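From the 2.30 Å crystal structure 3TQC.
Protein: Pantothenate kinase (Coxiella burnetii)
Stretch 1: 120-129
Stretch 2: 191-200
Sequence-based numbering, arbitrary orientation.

Stretch 1 (120-129) PDHPNVEVIT
Stretch 2 (191-200) YEIVDQPDIV

Stretch 1 runs as a loop through P120–N124 and then extends as a strand, V125–T129. Stretch 2 enters as strand 191–194, turns through D195–D198, where Q196 takes left-handed angles (41/56), and leaves as a strand from I199. That second strand lies parallel to the first: V125 pairs with I199 and E126 with V200, each with CA atoms 4.7 Å apart. Strand 191–194 instead runs at 140° to 125–129, its axis 8.3 Å away, so side chains and water fill the gap.

The parallel ladder begins at N124 O, which accepts from D198 N (2.8 Å) and I199 N (3.1 Å); E126 N then donates to I199 O (2.8 Å). D198 (chi1 m) points toward the loop, and its OD2 accepts from N124 N at 3.1 Å. A short carboxylate suits this corner, capturing an amide before the ladder starts, while D198 CB packs 3.4 Å from H122 CB.

On the face carrying V125 and I199, V125 (t) brings CG1 to 3.9 Å from I199 CG2. I199 (m, t) is long enough to lay CD1 over one face of the H122 ring (chi1 p), 3.8 Å from its centroid, a CH-pi contact.

On the face carrying E126 and V200, the compact P197 ring packs against the bent E126 side chain (m, m), with E126 CG 3.7 Å from P197 CG. The flexible glutamate covers this bump with methylenes, while OE2 receives a hydrogen bond from a water at 2.7 Å that accepts from D195 N, also at 2.7 Å. Farther along, I128 (m, m) fits into the corner formed by two valines, both t: its CD1 lies a tight 3.1 Å from V194 CG2, and its CG1 3.7 Å from V200 CG1. On the other side of strand 125–129, one water donates to both V127 O (2.8 Å) and E192 OE1 (3.3 Å).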

ATOM      1  N   PRO B 120     -18.734   3.373  19.993  1.00 31.25           N
ATOM      2  CA  PRO B 120     -19.936   2.739  19.474  1.00 31.80           C
ATOM      3  C   PRO B 120     -20.022   2.659  17.948  1.00 30.90           C
ATOM      4  O   PRO B 120     -20.867   1.931  17.445  1.00 31.44           O
ATOM      5  CB  PRO B 120     -21.075   3.604  20.062  1.00 33.59           C
ATOM      6  CG  PRO B 120     -20.470   4.914  20.309  1.00 33.75           C
ATOM      7  CD  PRO B 120     -19.047   4.628  20.712  1.00 32.44           C
ATOM      8  N   ASP B 121     -19.182   3.385  17.214  1.00 29.79           N
ATOM      9  CA  ASP B 121     -19.125   3.203  15.756  1.00 29.16           C
ATOM     10  C   ASP B 121     -18.389   1.940  15.356  1.00 26.90           C
ATOM     11  O   ASP B 121     -18.490   1.521  14.215  1.00 26.51           O
ATOM     12  CB  ASP B 121     -18.472   4.397  15.043  1.00 29.31           C
ATOM     13  CG  ASP B 121     -19.404   5.602  14.943  1.00 32.99           C
ATOM     14  OD1 ASP B 121     -20.611   5.454  15.231  1.00 37.72           O
ATOM     15  OD2 ASP B 121     -18.925   6.699  14.580  1.00 37.55           O
ATOM     16  N   HIS B 122     -17.634   1.344  16.271  1.00 25.45           N
ATOM     17  CA  HIS B 122     -16.887   0.152  15.934  1.00 23.64           C
ATOM     18  C   HIS B 122     -16.587  -0.740  17.126  1.00 23.57           C
ATOM     19  O   HIS B 122     -15.442  -1.016  17.432  1.00 22.52           O
ATOM     20  CB  HIS B 122     -15.627   0.522  15.155  1.00 22.33           C
ATOM     21  CG  HIS B 122     -14.804   1.595  15.781  1.00 21.92           C
ATOM     22  ND1 HIS B 122     -14.037   1.385  16.910  1.00 21.19           N
ATOM     23  CD2 HIS B 122     -14.590   2.879  15.412  1.00 21.58           C
ATOM     24  CE1 HIS B 122     -13.404   2.502  17.216  1.00 20.51           C
ATOM     25  NE2 HIS B 122     -13.722   3.424  16.326  1.00 21.06           N
ATOM     26  N   PRO B 123     -17.643  -1.234  17.790  1.00 24.64           N
ATOM     27  CA  PRO B 123     -17.463  -2.047  18.988  1.00 25.03           C
ATOM     28  C   PRO B 123     -16.941  -3.445  18.697  1.00 24.34           C
ATOM     29  O   PRO B 123     -16.460  -4.108  19.616  1.00 24.52           O
ATOM     30  CB  PRO B 123     -18.884  -2.141  19.544  1.00 26.59           C
ATOM     31  CG  PRO B 123     -19.732  -2.158  18.337  1.00 26.24           C
ATOM     32  CD  PRO B 123     -19.054  -1.224  17.361  1.00 25.52           C
ATOM     33  N   ASN B 124     -17.052  -3.898  17.447  1.00 23.67           N
ATOM     34  CA  ASN B 124     -16.668  -5.264  17.099  1.00 23.89           C
ATOM     35  C   ASN B 124     -15.268  -5.290  16.534  1.00 22.23           C
ATOM     36  O   ASN B 124     -15.032  -4.862  15.406  1.00 20.93           O
ATOM     37  CB  ASN B 124     -17.670  -5.879  16.131  1.00 24.68           C
ATOM     38  CG  ASN B 124     -19.021  -6.078  16.771  1.00 27.79           C
ATOM     39  OD1 ASN B 124     -19.103  -6.409  17.951  1.00 30.48           O
ATOM     40  ND2 ASN B 124     -20.091  -5.870  16.004  1.00 30.18           N
ATOM     41  N   VAL B 125     -14.331  -5.759  17.349  1.00 22.02           N
ATOM     42  CA  VAL B 125     -12.931  -5.699  16.977  1.00 21.37           C
ATOM     43  C   VAL B 125     -12.300  -7.060  17.113  1.00 21.52           C
ATOM     44  O   VAL B 125     -12.418  -7.685  18.158  1.00 22.26           O
ATOM     45  CB  VAL B 125     -12.183  -4.666  17.830  1.00 21.21           C
ATOM     46  CG1 VAL B 125     -10.761  -4.437  17.282  1.00 20.67           C
ATOM     47  CG2 VAL B 125     -12.972  -3.361  17.841  1.00 20.61           C
ATOM     48  N   GLU B 126     -11.631  -7.509  16.053  1.00 21.24           N
ATOM     49  CA  GLU B 126     -10.994  -8.830  16.041  1.00 22.33           C
ATOM     50  C   GLU B 126      -9.522  -8.756  15.767  1.00 21.15           C
ATOM     51  O   GLU B 126      -9.065  -7.875  15.058  1.00 20.04           O
ATOM     52  CB  GLU B 126     -11.619  -9.738  14.989  1.00 22.77           C
ATOM     53  CG  GLU B 126     -13.070  -9.987  15.217  1.00 26.01           C
ATOM     54  CD  GLU B 126     -13.354 -10.934  16.363  1.00 31.47           C
ATOM     55  OE1 GLU B 126     -12.477 -11.198  17.219  1.00 34.57           O
ATOM     56  OE2 GLU B 126     -14.495 -11.418  16.419  1.00 35.22           O
ATOM     57  N   VAL B 127      -8.784  -9.708  16.327  1.00 21.87           N
ATOM     58  CA  VAL B 127      -7.359  -9.783  16.096  1.00 21.62           C
ATOM     59  C   VAL B 127      -7.048 -11.047  15.315  1.00 22.46           C
ATOM     60  O   VAL B 127      -7.504 -12.149  15.683  1.00 23.27           O
ATOM     61  CB  VAL B 127      -6.595  -9.759  17.412  1.00 22.00           C
ATOM     62  CG1 VAL B 127      -5.109 -10.121  17.203  1.00 21.57           C
ATOM     63  CG2 VAL B 127      -6.732  -8.389  18.054  1.00 21.68           C
ATOM     64  N   ILE B 128      -6.310 -10.875  14.216  1.00 21.96           N
ATOM     65  CA  ILE B 128      -5.774 -11.994  13.445  1.00 22.22           C
ATOM     66  C   ILE B 128      -4.271 -11.992  13.612  1.00 22.32           C
ATOM     67  O   ILE B 128      -3.623 -11.012  13.264  1.00 21.01           O
ATOM     68  CB  ILE B 128      -6.025 -11.871  11.919  1.00 21.95           C
ATOM     69  CG1 ILE B 128      -7.500 -11.819  11.600  1.00 22.33           C
ATOM     70  CG2 ILE B 128      -5.380 -13.047  11.184  1.00 21.43           C
ATOM     71  CD1 ILE B 128      -8.243 -12.844  12.316  1.00 25.88           C
ATOM     72  N   THR B 129      -3.717 -13.084  14.132  1.00 23.53           N
ATOM     73  CA  THR B 129      -2.270 -13.228  14.181  1.00 24.06           C
ATOM     74  C   THR B 129      -1.863 -13.993  12.950  1.00 24.26           C
ATOM     75  O   THR B 129      -2.477 -14.985  12.579  1.00 24.86           O
ATOM     76  CB  THR B 129      -1.730 -13.917  15.481  1.00 25.09           C
ATOM     77  OG1 THR B 129      -0.309 -14.101  15.358  1.00 27.04           O
ATOM     78  CG2 THR B 129      -2.367 -15.260  15.719  1.00 25.04           C
ATOM     79  N   TYR B 191     -10.009 -23.414  14.497  1.00 40.19           N
ATOM     80  CA  TYR B 191     -10.155 -22.127  13.814  1.00 38.38           C
ATOM     81  C   TYR B 191     -10.882 -21.100  14.674  1.00 37.33           C
ATOM     82  O   TYR B 191     -11.810 -21.428  15.393  1.00 38.50           O
ATOM     83  CB  TYR B 191     -10.915 -22.304  12.502  1.00 38.57           C
ATOM     84  CG  TYR B 191     -10.276 -23.284  11.550  1.00 40.27           C
ATOM     85  CD1 TYR B 191      -9.222 -22.898  10.724  1.00 40.40           C
ATOM     86  CD2 TYR B 191     -10.719 -24.597  11.475  1.00 43.62           C
ATOM     87  CE1 TYR B 191      -8.625 -23.790   9.849  1.00 41.89           C
ATOM     88  CE2 TYR B 191     -10.127 -25.504  10.598  1.00 45.72           C
ATOM     89  CZ  TYR B 191      -9.076 -25.086   9.789  1.00 44.52           C
ATOM     90  OH  TYR B 191      -8.486 -25.961   8.918  1.00 47.05           O
ATOM     91  N   GLU B 192     -10.426 -19.858  14.604  1.00 35.53           N
ATOM     92  CA  GLU B 192     -11.146 -18.726  15.157  1.00 34.93           C
ATOM     93  C   GLU B 192     -12.055 -18.191  14.058  1.00 33.41           C
ATOM     94  O   GLU B 192     -11.809 -18.431  12.877  1.00 33.47           O
ATOM     95  CB  GLU B 192     -10.172 -17.646  15.612  1.00 34.04           C
ATOM     96  CG  GLU B 192      -9.318 -18.091  16.791  1.00 37.67           C
ATOM     97  CD  GLU B 192      -8.305 -17.050  17.216  1.00 40.80           C
ATOM     98  OE1 GLU B 192      -8.163 -16.018  16.514  1.00 41.73           O
ATOM     99  OE2 GLU B 192      -7.653 -17.266  18.263  1.00 44.02           O
ATOM    100  N   ILE B 193     -13.112 -17.493  14.440  1.00 31.86           N
ATOM    101  CA  ILE B 193     -14.057 -16.991  13.469  1.00 30.63           C
ATOM    102  C   ILE B 193     -14.046 -15.471  13.479  1.00 28.56           C
ATOM    103  O   ILE B 193     -14.243 -14.855  14.512  1.00 28.60           O
ATOM    104  CB  ILE B 193     -15.456 -17.530  13.729  1.00 32.17           C
ATOM    105  CG1 ILE B 193     -15.479 -19.041  13.464  1.00 33.40           C
ATOM    106  CG2 ILE B 193     -16.461 -16.799  12.853  1.00 31.54           C
ATOM    107  CD1 ILE B 193     -16.528 -19.767  14.232  1.00 35.55           C
ATOM    108  N   VAL B 194     -13.750 -14.897  12.316  1.00 26.60           N
ATOM    109  CA  VAL B 194     -13.831 -13.482  12.067  1.00 25.04           C
ATOM    110  C   VAL B 194     -15.087 -13.278  11.217  1.00 24.98           C
ATOM    111  O   VAL B 194     -15.195 -13.815  10.112  1.00 25.19           O
ATOM    112  CB  VAL B 194     -12.553 -12.980  11.331  1.00 24.06           C
ATOM    113  CG1 VAL B 194     -12.689 -11.528  10.922  1.00 22.73           C
ATOM    114  CG2 VAL B 194     -11.300 -13.184  12.203  1.00 22.66           C
ATOM    115  N   ASP B 195     -16.039 -12.516  11.744  1.00 24.73           N
ATOM    116  CA  ASP B 195     -17.350 -12.388  11.124  1.00 25.31           C
ATOM    117  C   ASP B 195     -17.767 -10.936  10.864  1.00 24.27           C
ATOM    118  O   ASP B 195     -18.655 -10.394  11.539  1.00 24.84           O
ATOM    119  CB  ASP B 195     -18.406 -13.091  11.975  1.00 26.50           C
ATOM    120  CG  ASP B 195     -19.782 -13.067  11.323  1.00 29.13           C
ATOM    121  OD1 ASP B 195     -19.837 -13.070  10.069  1.00 26.15           O
ATOM    122  OD2 ASP B 195     -20.802 -13.051  12.066  1.00 32.84           O
ATOM    123  N   GLN B 196     -17.158 -10.349   9.844  1.00 22.68           N
ATOM    124  CA  GLN B 196     -17.359  -8.940   9.477  1.00 22.01           C
ATOM    125  C   GLN B 196     -17.429  -7.998  10.672  1.00 21.54           C
ATOM    126  O   GLN B 196     -18.384  -7.257  10.825  1.00 22.52           O
ATOM    127  CB  GLN B 196     -18.575  -8.779   8.561  1.00 21.88           C
ATOM    128  CG  GLN B 196     -18.363  -9.437   7.216  1.00 21.28           C
ATOM    129  CD  GLN B 196     -17.269  -8.767   6.401  1.00 19.81           C
ATOM    130  OE1 GLN B 196     -16.325  -9.420   5.942  1.00 19.47           O
ATOM    131  NE2 GLN B 196     -17.401  -7.466   6.196  1.00 15.72           N
ATOM    132  N   PRO B 197     -16.389  -8.018  11.516  1.00 21.27           N
ATOM    133  CA  PRO B 197     -16.344  -7.059  12.607  1.00 20.98           C
ATOM    134  C   PRO B 197     -16.126  -5.675  12.010  1.00 20.65           C
ATOM    135  O   PRO B 197     -15.985  -5.532  10.797  1.00 20.17           O
ATOM    136  CB  PRO B 197     -15.112  -7.488  13.381  1.00 20.64           C
ATOM    137  CG  PRO B 197     -14.198  -8.014  12.319  1.00 19.12           C
ATOM    138  CD  PRO B 197     -15.084  -8.691  11.327  1.00 20.25           C
ATOM    139  N   ASP B 198     -16.096  -4.658  12.846  1.00 20.54           N
ATOM    140  CA  ASP B 198     -15.873  -3.323  12.351  1.00 20.17           C
ATOM    141  C   ASP B 198     -14.397  -3.121  12.084  1.00 18.98           C
ATOM    142  O   ASP B 198     -14.016  -2.386  11.182  1.00 18.42           O
ATOM    143  CB  ASP B 198     -16.373  -2.323  13.384  1.00 21.25           C
ATOM    144  CG  ASP B 198     -17.841  -2.476  13.643  1.00 23.47           C
ATOM    145  OD1 ASP B 198     -18.613  -2.209  12.683  1.00 23.91           O
ATOM    146  OD2 ASP B 198     -18.203  -2.887  14.779  1.00 24.31           O
ATOM    147  N   ILE B 199     -13.571  -3.780  12.891  1.00 18.76           N
ATOM    148  CA  ILE B 199     -12.128  -3.642  12.807  1.00 17.95           C
ATOM    149  C   ILE B 199     -11.473  -5.000  12.945  1.00 18.05           C
ATOM    150  O   ILE B 199     -11.883  -5.826  13.780  1.00 19.01           O
ATOM    151  CB  ILE B 199     -11.592  -2.716  13.910  1.00 18.04           C
ATOM    152  CG1 ILE B 199     -12.196  -1.303  13.764  1.00 17.47           C
ATOM    153  CG2 ILE B 199     -10.064  -2.707  13.900  1.00 17.00           C
ATOM    154  CD1 ILE B 199     -11.873  -0.355  14.952  1.00 17.63           C
ATOM    155  N   VAL B 200     -10.477  -5.246  12.095  1.00 17.16           N
ATOM    156  CA  VAL B 200      -9.622  -6.393  12.239  1.00 16.74           C
ATOM    157  C   VAL B 200      -8.240  -5.859  12.522  1.00 16.96           C
ATOM    158  O   VAL B 200      -7.734  -5.005  11.789  1.00 16.83           O
ATOM    159  CB  VAL B 200      -9.582  -7.239  10.950  1.00 17.20           C
ATOM    160  CG1 VAL B 200      -8.554  -8.361  11.084  1.00 14.12           C
ATOM    161  CG2 VAL B 200     -10.985  -7.783  10.632  1.00 16.06           C
TER
HETATM  162  O   HOH W   1     -20.026  -5.582  13.278  1.00 31.24           O
HETATM  163  O   HOH W   2     -15.690 -11.085  14.051  1.00 13.15           O
HETATM  164  O   HOH W   3      -7.928 -13.263  18.269  1.00 26.56           O
HETATM  165  O   HOH W   4      -5.460 -15.005  14.822  1.00 19.19           O